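Long-range contacts in iron binding protein FbpA (Mannheimia haemolytica, PDB 1Q35), which binds ferric iron, probably in the periplasm as the solute-binding component of an iron uptake system: residues D59-M64 with E295-Y301; K82-F88 with P270-G274; T159-E164 with L307-F313; A1-N5 with P241-A246. The contacts are given in a common frame with arbitrary orientation. Where two conformers were deposited one is given. Numbering follows the deposited sequence.

Interaction 1 (D59-M64 with E295-Y301); sequences DISRVM and EDIAKNY. With EDO (1,2-ethanediol), chain B.
Two helix ends meet here: the first turn of helix 60-68, entered from extended Asp-59, and the end of helix 294-298, where a type I beta turn from Ala-298 to Tyr-301 leads into helix 301-311. Their backbones come nearest at Ser-61 and Ala-298, with CA atoms 4.3 Å apart, a closeness that small residues on both sides permit. Glu-295 lays its CG 4.3 Å from Met-64 SD, while its carboxylate turns to Lys-293. Ile-297 (chi1 m, chi2 t) brings CG2 to 4.0 Å from Ile-60 CG2, a branched apolar pair suited to the buried side. Ala-298 CB is 3.5 Å from Met-64 CG, Met-64 being in the m, m, m rotamer, and Ala-298 CA is 3.4 Å from Ser-61 OG. Helix 60-68 opens with an N-cap: Asp-59 (chi1 t) accepts from Ser-61 N at OD1 and from Arg-62 N at OD2, both 3.2 Å, as a short acidic side chain can. Asp-59 OD1 and Ser-61 OG also bond Ser-145 of helix 141-168, and the Asp-59 side chain lies about 5 Å from that of Tyr-142, an iron ligand of this protein, with no iron bound in this model. Tyr-301 (chi1 t, chi2 near 90°) reaches back to the capped helix start, its CD1 3.2 Å from Ser-61 OG and its CE1 4.2 Å from Asp-59 OD2.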
loop_
_atom_site.group_PDB
_atom_site.type_symbol
_atom_site.label_atom_id
_atom_site.label_comp_id
_atom_site.label_asym_id
_atom_site.label_seq_id
_atom_site.Cartn_x
_atom_site.Cartn_y
_atom_site.Cartn_z
ATOM N N ASP A 59 -3.259 3.539 0.849
ATOM C CA ASP A 59 -3.669 2.773 2.020
ATOM C C ASP A 59 -5.180 2.910 2.223
ATOM O O ASP A 59 -5.714 4.020 2.195
ATOM C CB ASP A 59 -2.878 3.286 3.228
ATOM C CG ASP A 59 -3.409 2.787 4.549
ATOM O OD1 ASP A 59 -3.719 1.574 4.670
ATOM O OD2 ASP A 59 -3.536 3.560 5.524
ATOM N N ILE A 60 -5.863 1.789 2.431
ATOM C CA ILE A 60 -7.299 1.807 2.711
ATOM C C ILE A 60 -7.614 2.602 3.970
ATOM O O ILE A 60 -8.650 3.263 4.035
ATOM C CB ILE A 60 -7.874 0.372 2.823
ATOM C CG1 ILE A 60 -9.395 0.411 3.025
ATOM C CG2 ILE A 60 -7.227 -0.413 3.971
ATOM C CD1 ILE A 60 -10.169 0.958 1.849
ATOM N N SER A 61 -6.743 2.558 4.972
ATOM C CA SER A 61 -7.040 3.271 6.203
ATOM C C SER A 61 -7.051 4.787 5.995
ATOM O O SER A 61 -7.890 5.475 6.570
ATOM C CB SER A 61 -6.102 2.845 7.322
ATOM O OG SER A 61 -6.278 1.465 7.590
ATOM N N ARG A 62 -6.156 5.307 5.155
ATOM C CA ARG A 62 -6.191 6.725 4.787
ATOM C C ARG A 62 -7.460 7.062 4.007
ATOM O O ARG A 62 -8.080 8.107 4.233
ATOM C CB ARG A 62 -4.967 7.113 3.956
ATOM C CG ARG A 62 -4.904 8.594 3.572
ATOM C CD ARG A 62 -4.604 9.533 4.726
ATOM N NE ARG A 62 -3.181 9.567 5.042
ATOM C CZ ARG A 62 -2.651 10.212 6.077
ATOM N NH1 ARG A 62 -1.340 10.172 6.268
ATOM N NH2 ARG A 62 -3.411 10.903 6.918
ATOM N N VAL A 63 -7.841 6.190 3.083
ATOM C CA VAL A 63 -9.076 6.366 2.327
ATOM C C VAL A 63 -10.261 6.523 3.268
ATOM O O VAL A 63 -11.068 7.443 3.109
ATOM C CB VAL A 63 -9.338 5.170 1.387
ATOM C CG1 VAL A 63 -10.763 5.184 0.863
ATOM C CG2 VAL A 63 -8.356 5.180 0.227
ATOM N N MET A 64 -10.370 5.639 4.252
ATOM C CA MET A 64 -11.510 5.674 5.163
ATOM C C MET A 64 -11.423 6.851 6.131
ATOM O O MET A 64 -12.451 7.393 6.514
ATOM C CB MET A 64 -11.666 4.347 5.909
ATOM C CG MET A 64 -12.002 3.172 5.011
ATOM S SD MET A 64 -13.345 3.488 3.840
ATOM C CE MET A 64 -14.674 3.917 4.945
ATOM N N GLU A 295 -12.749 -2.486 4.338
ATOM C CA GLU A 295 -13.235 -1.610 5.403
ATOM C C GLU A 295 -12.956 -2.178 6.787
ATOM O O GLU A 295 -12.816 -1.421 7.742
ATOM C CB GLU A 295 -14.735 -1.344 5.258
ATOM C CG GLU A 295 -15.098 -0.439 4.091
ATOM C CD GLU A 295 -15.467 -1.198 2.827
ATOM O OE1 GLU A 295 -15.066 -2.373 2.660
ATOM O OE2 GLU A 295 -16.157 -0.602 1.977
ATOM N N ASP A 296 -12.891 -3.501 6.894
ATOM C CA ASP A 296 -12.614 -4.150 8.169
ATOM C C ASP A 296 -11.134 -4.103 8.560
ATOM O O ASP A 296 -10.809 -4.344 9.716
ATOM C CB ASP A 296 -13.150 -5.575 8.171
ATOM C CG ASP A 296 -14.660 -5.617 8.139
ATOM O OD1 ASP A 296 -15.293 -4.769 8.804
ATOM O OD2 ASP A 296 -15.273 -6.461 7.462
ATOM N N ILE A 297 -10.247 -3.801 7.613
ATOM C CA ILE A 297 -8.873 -3.424 7.948
ATOM C C ILE A 297 -8.902 -2.034 8.587
ATOM O O ILE A 297 -8.444 -1.844 9.717
ATOM C CB ILE A 297 -7.962 -3.416 6.691
ATOM C CG1 ILE A 297 -7.891 -4.810 6.060
ATOM C CG2 ILE A 297 -6.562 -2.902 7.046
ATOM C CD1 ILE A 297 -7.256 -4.812 4.678
ATOM N N ALA A 298 -9.453 -1.064 7.858
ATOM C CA ALA A 298 -9.427 0.329 8.286
ATOM C C ALA A 298 -10.087 0.545 9.642
ATOM O O ALA A 298 -9.655 1.384 10.421
ATOM C CB ALA A 298 -10.083 1.217 7.237
ATOM N N LYS A 299 -11.135 -0.225 9.910
ATOM C CA LYS A 299 -11.885 -0.170 11.166
ATOM C C LYS A 299 -10.986 -0.329 12.386
ATOM O O LYS A 299 -11.270 0.207 13.454
ATOM C CB LYS A 299 -12.927 -1.304 11.135
ATOM C CG LYS A 299 -13.758 -1.567 12.375
ATOM C CD LYS A 299 -14.759 -2.700 12.084
ATOM C CE LYS A 299 -14.110 -4.100 12.009
ATOM N NZ LYS A 299 -15.087 -5.159 11.576
ATOM N N ASN A 300 -9.900 -1.075 12.217
ATOM C CA ASN A 300 -8.993 -1.406 13.311
ATOM C C ASN A 300 -7.713 -0.575 13.340
ATOM O O ASN A 300 -6.841 -0.824 14.174
ATOM C CB ASN A 300 -8.626 -2.891 13.238
ATOM C CG ASN A 300 -9.810 -3.781 13.477
ATOM O OD1 ASN A 300 -10.387 -3.786 14.558
ATOM N ND2 ASN A 300 -10.203 -4.526 12.458
ATOM N N TYR A 301 -7.595 0.409 12.454
ATOM C CA TYR A 301 -6.374 1.211 12.366
ATOM C C TYR A 301 -6.036 1.936 13.674
ATOM O O TYR A 301 -4.901 1.900 14.133
ATOM C CB TYR A 301 -6.474 2.220 11.222
ATOM C CG TYR A 301 -5.152 2.884 10.892
ATOM C CD1 TYR A 301 -4.307 2.342 9.923
ATOM C CD2 TYR A 301 -4.742 4.040 11.548
ATOM C CE1 TYR A 301 -3.099 2.935 9.604
ATOM C CE2 TYR A 301 -3.514 4.639 11.243
ATOM C CZ TYR A 301 -2.706 4.076 10.271
ATOM O OH TYR A 301 -1.492 4.658 9.964
HETATM C C1 EDO B . -8.731 5.630 10.159
HETATM O O1 EDO B . -9.278 6.914 10.419
HETATM C C2 EDO B . -9.802 4.760 9.518
HETATM O O2 EDO B . -10.857 4.541 10.446
#

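Interaction 2 (K82-F88 with P270-G274); sequences KNIPAQF and PVKEG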
loop_
_atom_site.group_PDB
_atom_site.type_symbol
_atom_site.label_atom_id
_atom_site.label_comp_id
_atom_site.label_asym_id
_atom_site.label_seq_id
_atom_site.Cartn_x
_atom_site.Cartn_y
_atom_site.Cartn_z
ATOM N N LYS A 82 -17.766 -0.720 -14.628
ATOM C CA LYS A 82 -17.316 -1.748 -15.559
ATOM C C LYS A 82 -15.874 -2.165 -15.280
ATOM O O LYS A 82 -15.537 -3.350 -15.344
ATOM C CB LYS A 82 -17.422 -1.230 -16.997
ATOM C CG LYS A 82 -17.118 -2.268 -18.073
ATOM C CD LYS A 82 -17.149 -1.653 -19.467
ATOM C CE LYS A 82 -16.570 -2.596 -20.517
ATOM N NZ LYS A 82 -15.160 -2.261 -20.851
ATOM N N ASN A 83 -15.033 -1.186 -14.959
ATOM C CA ASN A 83 -13.588 -1.402 -14.871
ATOM C C ASN A 83 -13.122 -1.932 -13.521
ATOM O O ASN A 83 -12.206 -2.749 -13.467
ATOM C CB ASN A 83 -12.840 -0.107 -15.191
ATOM C CG ASN A 83 -12.872 0.241 -16.667
ATOM O OD1 ASN A 83 -13.176 -0.604 -17.513
ATOM N ND2 ASN A 83 -12.550 1.486 -16.986
ATOM N N ILE A 84 -13.736 -1.465 -12.439
ATOM C CA ILE A 84 -13.303 -1.813 -11.087
ATOM C C ILE A 84 -14.271 -2.825 -10.479
ATOM O O ILE A 84 -15.448 -2.508 -10.292
ATOM C CB ILE A 84 -13.224 -0.552 -10.190
ATOM C CG1 ILE A 84 -12.324 0.511 -10.834
ATOM C CG2 ILE A 84 -12.729 -0.936 -8.789
ATOM C CD1 ILE A 84 -12.270 1.834 -10.080
ATOM N N PRO A 85 -13.811 -4.040 -10.178
ATOM C CA PRO A 85 -14.664 -5.018 -9.500
ATOM C C PRO A 85 -15.227 -4.449 -8.205
ATOM O O PRO A 85 -14.560 -3.648 -7.548
ATOM C CB PRO A 85 -13.710 -6.182 -9.220
ATOM C CG PRO A 85 -12.657 -6.061 -10.245
ATOM C CD PRO A 85 -12.474 -4.590 -10.468
ATOM N N ALA A 86 -16.441 -4.860 -7.848
ATOM C CA ALA A 86 -17.148 -4.299 -6.698
ATOM C C ALA A 86 -16.369 -4.403 -5.386
ATOM O O ALA A 86 -16.483 -3.535 -4.527
ATOM C CB ALA A 86 -18.518 -4.960 -6.550
ATOM N N GLN A 87 -15.572 -5.461 -5.233
ATOM C CA GLN A 87 -14.821 -5.678 -4.001
ATOM C C GLN A 87 -13.672 -4.688 -3.801
ATOM O O GLN A 87 -13.115 -4.616 -2.713
ATOM C CB GLN A 87 -14.284 -7.112 -3.936
ATOM C CG GLN A 87 -13.137 -7.418 -4.893
ATOM C CD GLN A 87 -12.419 -8.705 -4.556
ATOM O OE1 GLN A 87 -12.390 -9.631 -5.364
ATOM N NE2 GLN A 87 -11.834 -8.769 -3.365
ATOM N N PHE A 88 -13.329 -3.941 -4.848
ATOM C CA PHE A 88 -12.237 -2.966 -4.790
ATOM C C PHE A 88 -12.718 -1.522 -4.869
ATOM O O PHE A 88 -11.928 -0.632 -5.138
ATOM C CB PHE A 88 -11.226 -3.247 -5.906
ATOM C CG PHE A 88 -10.611 -4.614 -5.826
ATOM C CD1 PHE A 88 -10.023 -5.054 -4.645
ATOM C CD2 PHE A 88 -10.641 -5.468 -6.915
ATOM C CE1 PHE A 88 -9.461 -6.320 -4.558
ATOM C CE2 PHE A 88 -10.077 -6.740 -6.833
ATOM C CZ PHE A 88 -9.489 -7.160 -5.652
ATOM N N PRO A 270 -3.197 -4.939 -11.112
ATOM C CA PRO A 270 -4.345 -4.139 -11.554
ATOM C C PRO A 270 -5.624 -4.594 -10.869
ATOM O O PRO A 270 -5.761 -5.773 -10.557
ATOM C CB PRO A 270 -4.433 -4.423 -13.059
ATOM C CG PRO A 270 -3.124 -4.955 -13.438
ATOM C CD PRO A 270 -2.544 -5.632 -12.236
ATOM N N VAL A 271 -6.550 -3.671 -10.625
ATOM C CA VAL A 271 -7.902 -4.068 -10.219
ATOM C C VAL A 271 -8.743 -4.524 -11.417
ATOM O O VAL A 271 -9.650 -5.340 -11.263
ATOM C CB VAL A 271 -8.661 -2.960 -9.442
ATOM C CG1 VAL A 271 -7.945 -2.637 -8.134
ATOM C CG2 VAL A 271 -8.870 -1.703 -10.285
ATOM N N LYS A 272 -8.443 -4.008 -12.605
ATOM C CA LYS A 272 -9.254 -4.302 -13.787
ATOM C C LYS A 272 -8.982 -5.719 -14.280
ATOM O O LYS A 272 -7.834 -6.096 -14.509
ATOM C CB LYS A 272 -8.977 -3.292 -14.900
ATOM C CG LYS A 272 -9.869 -3.463 -16.131
ATOM C CD LYS A 272 -9.695 -2.310 -17.101
ATOM C CE LYS A 272 -10.283 -2.618 -18.474
ATOM N NZ LYS A 272 -11.686 -3.096 -18.407
ATOM N N GLU A 273 -10.046 -6.502 -14.429
ATOM C CA GLU A 273 -9.939 -7.874 -14.912
ATOM C C GLU A 273 -9.478 -7.905 -16.365
ATOM O O GLU A 273 -9.830 -7.035 -17.161
ATOM C CB GLU A 273 -11.282 -8.597 -14.773
ATOM C CG GLU A 273 -11.701 -8.827 -13.333
ATOM C CD GLU A 273 -12.978 -9.635 -13.222
ATOM O OE1 GLU A 273 -12.895 -10.883 -13.202
ATOM O OE2 GLU A 273 -14.063 -9.020 -13.160
ATOM N N GLY A 274 -8.666 -8.906 -16.693
ATOM C CA GLY A 274 -8.156 -9.073 -18.044
ATOM C C GLY A 274 -6.856 -8.341 -18.318
ATOM O O GLY A 274 -6.299 -8.471 -19.405
HETATM O O HOH W 1 -12.738 -5.211 -14.392
HETATM O O HOH W 2 -15.046 -6.096 -13.333
#
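Val-271 points its side chain at the chain leaving helix 78-83: CG2 is 4.1 Å from Ile-84 CG1, CB 4.3 Å from Pro-85 CD, and CG1 4.0 Å from Phe-88 CB. A compact branched residue fits this buried place among three apolar neighbours. Pro-85 also sets its CD only 3.0 Å from Val-271 O; its nitrogen can donate no hydrogen bond to that carbonyl. Polar contacts lie along the helix end. The Lys-272 side chain is long enough to carry NZ across to Asn-83 OD1, a 3.0 Å hydrogen bond, and its CA makes a CA-H...O contact of 3.4 Å with Asn-83 O. One water accepts from Glu-273 N at 3.0 Å and lies 2.7 Å from Asn-83 O, bridging the two backbones. Away from the iron-binding tyrosines, the contact thus joins the exit of helix 78-83 to the loop after strand 269-270, with Gln-259 of helix 256-266 touching Val-271 and strand 96-108 placing Phe-96 against Ile-84 and Thr-100 against Phe-88.

Interaction 3 (T159-E164 with L307-F313); sequences TKAFLE and LVDEVKF
Leu-163, Val-311 and Lys-160 bury the most surface where helices 141-168 and 301-311 cross, the first two inside and the lysine at the edge; the short segments run at -48° with axes 9.8 Å apart at closest approach. The CA atoms are nearest at Lys-160 and Leu-307 (6.0 Å) and at Glu-164 and Val-311 (6.3 Å). Leu-163 (chi1 m, chi2 t) points into the partner helix, CD1 3.7 Å from Leu-307 CB and 4.2 Å from Val-308 CG2; its flexible branched end suits this buried place. Val-311 (chi1 m) sets CG2 4.2 Å from Leu-163 CB and CG1 3.7 Å from Lys-160 CG and 3.6 Å from Glu-164 CD. Just beyond it the helix closes in a Schellman motif, Lys-312 taking positive phi, with Phe-313 N bonded to Val-308 O (3.3 Å) and Lys-312 N to Asp-309 O (3.1 Å). The turn brings the ring edge of Phe-313 to Leu-163 O, 3.8 Å from CE1. Lys-160, all-trans, lies along the apolar surface and ends in a salt bridge, NZ to Glu-310 OE2 at 2.9 Å.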
loop_
_atom_site.group_PDB
_atom_site.type_symbol
_atom_site.label_atom_id
_atom_site.label_comp_id
_atom_site.label_asym_id
_atom_site.label_seq_id
_atom_site.Cartn_x
_atom_site.Cartn_y
_atom_site.Cartn_z
ATOM N N THR A 159 -2.431 -9.535 19.220
ATOM C CA THR A 159 -1.714 -8.658 18.299
ATOM C C THR A 159 -0.602 -7.897 19.035
ATOM O O THR A 159 0.494 -7.739 18.507
ATOM C CB THR A 159 -2.666 -7.704 17.563
ATOM O OG1 THR A 159 -3.609 -8.471 16.804
ATOM C CG2 THR A 159 -1.908 -6.882 16.533
ATOM N N LYS A 160 -0.867 -7.445 20.258
ATOM C CA LYS A 160 0.167 -6.774 21.047
ATOM C C LYS A 160 1.324 -7.718 21.354
ATOM O O LYS A 160 2.482 -7.321 21.259
ATOM C CB LYS A 160 -0.395 -6.194 22.345
ATOM C CG LYS A 160 0.627 -5.325 23.082
ATOM C CD LYS A 160 0.019 -4.631 24.286
ATOM C CE LYS A 160 1.051 -3.783 25.003
ATOM N NZ LYS A 160 0.441 -3.039 26.136
ATOM N N ALA A 161 1.017 -8.957 21.718
ATOM C CA ALA A 161 2.059 -9.946 21.984
ATOM C C ALA A 161 2.909 -10.172 20.734
ATOM O O ALA A 161 4.135 -10.277 20.827
ATOM C CB ALA A 161 1.471 -11.250 22.481
ATOM N N PHE A 162 2.267 -10.227 19.570
ATOM C CA PHE A 162 2.981 -10.308 18.306
ATOM C C PHE A 162 3.920 -9.113 18.124
ATOM O O PHE A 162 5.089 -9.293 17.782
ATOM C CB PHE A 162 2.003 -10.412 17.129
ATOM C CG PHE A 162 2.628 -10.075 15.812
ATOM C CD1 PHE A 162 3.523 -10.944 15.207
ATOM C CD2 PHE A 162 2.353 -8.872 15.188
ATOM C CE1 PHE A 162 4.109 -10.623 13.992
ATOM C CE2 PHE A 162 2.948 -8.543 13.979
ATOM C CZ PHE A 162 3.820 -9.425 13.382
ATOM N N LEU A 163 3.424 -7.904 18.350
ATOM C CA LEU A 163 4.253 -6.710 18.187
ATOM C C LEU A 163 5.431 -6.693 19.156
ATOM O O LEU A 163 6.506 -6.239 18.789
ATOM C CB LEU A 163 3.421 -5.443 18.344
ATOM C CG LEU A 163 2.412 -5.190 17.217
ATOM C CD1 LEU A 163 1.503 -4.037 17.570
ATOM C CD2 LEU A 163 3.111 -4.922 15.895
ATOM N N GLU A 164 5.236 -7.198 20.370
ATOM C CA GLU A 164 6.323 -7.248 21.348
ATOM C C GLU A 164 7.407 -8.218 20.883
ATOM O O GLU A 164 8.601 -7.919 20.989
ATOM C CB GLU A 164 5.794 -7.645 22.725
ATOM C CG GLU A 164 4.869 -6.624 23.366
ATOM C CD GLU A 164 5.590 -5.585 24.194
ATOM O OE1 GLU A 164 4.971 -5.081 25.153
ATOM O OE2 GLU A 164 6.755 -5.261 23.886
ATOM N N LEU A 307 -1.581 0.170 19.857
ATOM C CA LEU A 307 -0.692 -0.914 20.264
ATOM C C LEU A 307 0.760 -0.608 19.927
ATOM O O LEU A 307 1.653 -0.889 20.725
ATOM C CB LEU A 307 -1.075 -2.236 19.607
ATOM C CG LEU A 307 -2.439 -2.796 19.995
ATOM C CD1 LEU A 307 -2.656 -4.143 19.335
ATOM C CD2 LEU A 307 -2.604 -2.915 21.502
ATOM N N VAL A 308 0.995 -0.046 18.748
ATOM C CA VAL A 308 2.353 0.309 18.326
ATOM C C VAL A 308 2.962 1.307 19.318
ATOM O O VAL A 308 4.128 1.195 19.695
ATOM C CB VAL A 308 2.359 0.868 16.883
ATOM C CG1 VAL A 308 3.713 1.467 16.530
ATOM C CG2 VAL A 308 2.004 -0.229 15.891
ATOM N N ASP A 309 2.152 2.267 19.749
ATOM C CA ASP A 309 2.575 3.239 20.752
ATOM C C ASP A 309 2.850 2.579 22.101
ATOM O O ASP A 309 3.862 2.876 22.736
ATOM C CB ASP A 309 1.527 4.340 20.909
ATOM C CG ASP A 309 1.933 5.379 21.929
ATOM O OD1 ASP A 309 2.986 6.018 21.733
ATOM O OD2 ASP A 309 1.277 5.604 22.966
ATOM N N GLU A 310 1.974 1.675 22.541
ATOM C CA GLU A 310 2.139 1.018 23.836
ATOM C C GLU A 310 3.432 0.217 23.906
ATOM O O GLU A 310 4.129 0.247 24.919
ATOM C CB GLU A 310 0.950 0.103 24.141
ATOM C CG GLU A 310 -0.326 0.845 24.488
ATOM C CD GLU A 310 -1.525 -0.069 24.625
ATOM O OE1 GLU A 310 -2.651 0.462 24.642
ATOM O OE2 GLU A 310 -1.345 -1.302 24.724
ATOM N N VAL A 311 3.770 -0.490 22.830
ATOM C CA VAL A 311 4.984 -1.307 22.829
ATOM C C VAL A 311 6.234 -0.481 22.516
ATOM O O VAL A 311 7.344 -1.000 22.596
ATOM C CB VAL A 311 4.880 -2.526 21.864
ATOM C CG1 VAL A 311 3.621 -3.335 22.151
ATOM C CG2 VAL A 311 4.935 -2.106 20.410
ATOM N N LYS A 312 6.048 0.787 22.165
ATOM C CA LYS A 312 7.145 1.683 21.795
ATOM C C LYS A 312 8.007 0.994 20.742
ATOM O O LYS A 312 9.220 0.812 20.901
ATOM C CB LYS A 312 7.953 2.122 23.027
ATOM C CG LYS A 312 7.147 2.964 24.019
ATOM C CD LYS A 312 6.776 4.330 23.448
ATOM C CE LYS A 312 6.085 5.221 24.474
ATOM N NZ LYS A 312 4.611 5.001 24.518
ATOM N N PHE A 313 7.342 0.617 19.652
ATOM C CA PHE A 313 7.917 -0.256 18.638
ATOM C C PHE A 313 9.232 0.257 18.066
ATOM O O PHE A 313 10.129 -0.535 17.773
ATOM C CB PHE A 313 6.914 -0.478 17.495
ATOM C CG PHE A 313 7.328 -1.556 16.541
ATOM C CD1 PHE A 313 6.999 -2.881 16.784
ATOM C CD2 PHE A 313 8.073 -1.253 15.420
ATOM C CE1 PHE A 313 7.394 -3.867 15.918
ATOM C CE2 PHE A 313 8.472 -2.239 14.554
ATOM C CZ PHE A 313 8.123 -3.547 14.799
HETATM O O HOH W 3 2.780 -1.943 27.157
HETATM O O HOH W 4 5.098 -2.836 26.161
HETATM O O HOH W 5 7.983 -3.007 24.405
#

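Interaction 4 (A1-N5 with P241-A246); sequences ANEVN and PNKANA
The N-terminal residues run extended, entering strand 3-8 at Glu-3, while Pro-241 and Asn-242 lead into helix 243-254, whose first turn is marked by the 2.9 Å bond from Ala-246 N to Asn-242 O. The backbones are nearest at Val-4 and Asn-242, with CA atoms 5.9 Å apart. Asn-242 takes the N-cap position (phi -133°, psi 61°), yet its side chain makes no capping bond and faces the strand instead. Asn-245 (chi1 m) gives the direct hydrogen bond, ND2 to Glu-3 O at 2.9 Å; an amide donor of this length suits a strand carbonyl facing a helix. Strand 3-8 pairs in parallel with strands 29-34 and 54-57, so the contact sets the start of a helix against a strand of the parallel part of the sheet, in the type 2 periplasmic-binding-protein fold to which this family belongs. Val-4 (chi1 p) packs CG2 4.1 Å from Ala-246 CB and 3.8 Å from its CA, the small alanine allowing the approach, and both side chains touch Val-54. Two waters fill the polar side. One accepts from Ala-1 N (3.0 Å) and donates to Glu-3 OE1 (2.8 Å) and Asn-242 OD1 (2.7 Å). The other donates to Glu-3 OE1 (2.8 Å) and accepts from Asn-5 ND2 and Asn-242 ND2, each 3.0 Å away. Glu-3 OE2 turns to Asn-31, and Asn-5 ND2 donates to Pro-51 O.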
loop_
_atom_site.group_PDB
_atom_site.type_symbol
_atom_site.label_atom_id
_atom_site.label_comp_id
_atom_site.label_asym_id
_atom_site.label_seq_id
_atom_site.Cartn_x
_atom_site.Cartn_y
_atom_site.Cartn_z
ATOM N N ALA A 1 -10.458 26.815 -15.860
ATOM C CA ALA A 1 -9.506 26.385 -16.920
ATOM C C ALA A 1 -9.947 25.029 -17.470
ATOM O O ALA A 1 -11.146 24.717 -17.458
ATOM C CB ALA A 1 -8.096 26.318 -16.350
ATOM N N ASN A 2 -8.989 24.263 -17.997
ATOM C CA ASN A 2 -9.177 22.850 -18.302
ATOM C C ASN A 2 -8.128 22.064 -17.538
ATOM O O ASN A 2 -7.122 21.633 -18.101
ATOM C CB ASN A 2 -9.044 22.570 -19.798
ATOM C CG ASN A 2 -9.429 21.146 -20.168
ATOM O OD1 ASN A 2 -9.073 20.663 -21.236
ATOM N ND2 ASN A 2 -10.175 20.479 -19.291
ATOM N N GLU A 3 -8.378 21.902 -16.245
ATOM C CA GLU A 3 -7.392 21.342 -15.340
ATOM C C GLU A 3 -8.029 20.459 -14.274
ATOM O O GLU A 3 -9.254 20.404 -14.124
ATOM C CB GLU A 3 -6.606 22.475 -14.675
ATOM C CG GLU A 3 -7.452 23.352 -13.757
ATOM C CD GLU A 3 -6.759 24.623 -13.305
ATOM O OE1 GLU A 3 -7.444 25.462 -12.683
ATOM O OE2 GLU A 3 -5.545 24.794 -13.549
ATOM N N VAL A 4 -7.165 19.776 -13.533
ATOM C CA VAL A 4 -7.566 18.962 -12.396
ATOM C C VAL A 4 -6.455 19.044 -11.347
ATOM O O VAL A 4 -5.269 18.970 -11.677
ATOM C CB VAL A 4 -7.875 17.501 -12.814
ATOM C CG1 VAL A 4 -6.634 16.796 -13.359
ATOM C CG2 VAL A 4 -8.472 16.720 -11.649
ATOM N N ASN A 5 -6.844 19.231 -10.093
ATOM C CA ASN A 5 -5.909 19.449 -9.001
ATOM C C ASN A 5 -5.742 18.173 -8.189
ATOM O O ASN A 5 -6.648 17.757 -7.474
ATOM C CB ASN A 5 -6.400 20.579 -8.095
ATOM C CG ASN A 5 -6.599 21.886 -8.846
ATOM O OD1 ASN A 5 -5.857 22.200 -9.777
ATOM N ND2 ASN A 5 -7.608 22.650 -8.442
ATOM N N PRO A 241 -13.396 21.617 -7.297
ATOM C CA PRO A 241 -13.716 22.693 -8.253
ATOM C C PRO A 241 -13.668 22.317 -9.743
ATOM O O PRO A 241 -14.119 23.115 -10.567
ATOM C CB PRO A 241 -12.661 23.756 -7.940
ATOM C CG PRO A 241 -11.504 22.990 -7.421
ATOM C CD PRO A 241 -12.072 21.821 -6.676
ATOM N N ASN A 242 -13.129 21.150 -10.089
ATOM C CA ASN A 242 -13.102 20.666 -11.469
ATOM C C ASN A 242 -13.570 19.222 -11.503
ATOM O O ASN A 242 -12.835 18.323 -11.916
ATOM C CB ASN A 242 -11.695 20.775 -12.067
ATOM C CG ASN A 242 -11.090 22.149 -11.904
ATOM O OD1 ASN A 242 -11.423 23.080 -12.649
ATOM N ND2 ASN A 242 -10.200 22.295 -10.932
ATOM N N LYS A 243 -14.801 19.000 -11.068
ATOM C CA LYS A 243 -15.274 17.655 -10.783
ATOM C C LYS A 243 -15.414 16.796 -12.035
ATOM O O LYS A 243 -15.071 15.625 -12.008
ATOM C CB LYS A 243 -16.595 17.704 -10.012
ATOM C CG LYS A 243 -17.143 16.337 -9.627
ATOM C CD LYS A 243 -18.138 15.809 -10.642
ATOM C CE LYS A 243 -18.853 14.580 -10.132
ATOM N NZ LYS A 243 -19.717 14.906 -8.970
ATOM N N ALA A 244 -15.918 17.363 -13.126
ATOM C CA ALA A 244 -16.028 16.621 -14.377
ATOM C C ALA A 244 -14.658 16.124 -14.825
ATOM O O ALA A 244 -14.531 14.993 -15.283
ATOM C CB ALA A 244 -16.651 17.481 -15.462
ATOM N N ASN A 245 -13.651 16.982 -14.702
ATOM C CA ASN A 245 -12.271 16.608 -15.036
ATOM C C ASN A 245 -11.706 15.578 -14.054
ATOM O O ASN A 245 -10.949 14.689 -14.449
ATOM C CB ASN A 245 -11.371 17.847 -15.089
ATOM C CG ASN A 245 -11.647 18.722 -16.307
ATOM O OD1 ASN A 245 -12.310 18.300 -17.252
ATOM N ND2 ASN A 245 -11.121 19.941 -16.288
ATOM N N ALA A 246 -12.085 15.691 -12.785
ATOM C CA ALA A 246 -11.670 14.726 -11.766
ATOM C C ALA A 246 -12.246 13.351 -12.077
ATOM O O ALA A 246 -11.550 12.343 -11.946
ATOM C CB ALA A 246 -12.097 15.186 -10.387
HETATM O O HOH W 6 -10.188 25.477 -13.176
HETATM O O HOH W 7 -8.643 24.773 -10.257
#

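How the interactions relate
None of the four contacts touches another. Interaction 1 lies nearest the chain's centre, about 11 Å from it; the centres of interactions 2 and 3 each lie about 19 Å from that of interaction 1. Interactions 3 and 4 are farthest apart, about 43 Å between centres, on opposite sides of the chain's centre. Along the chain, interaction 2 is nested within the loop closed by interaction 1, and every other pair crosses, so the chain returns repeatedly to helices and strands formed early in the sequence. Helices 60-68 and 78-83 follow each other and link interactions 1 and 2; helices 294-298 and 301-311 link 1 and 3. The C-terminal helices thus run from beside the iron-ligand region to the outer part of helix 141-168.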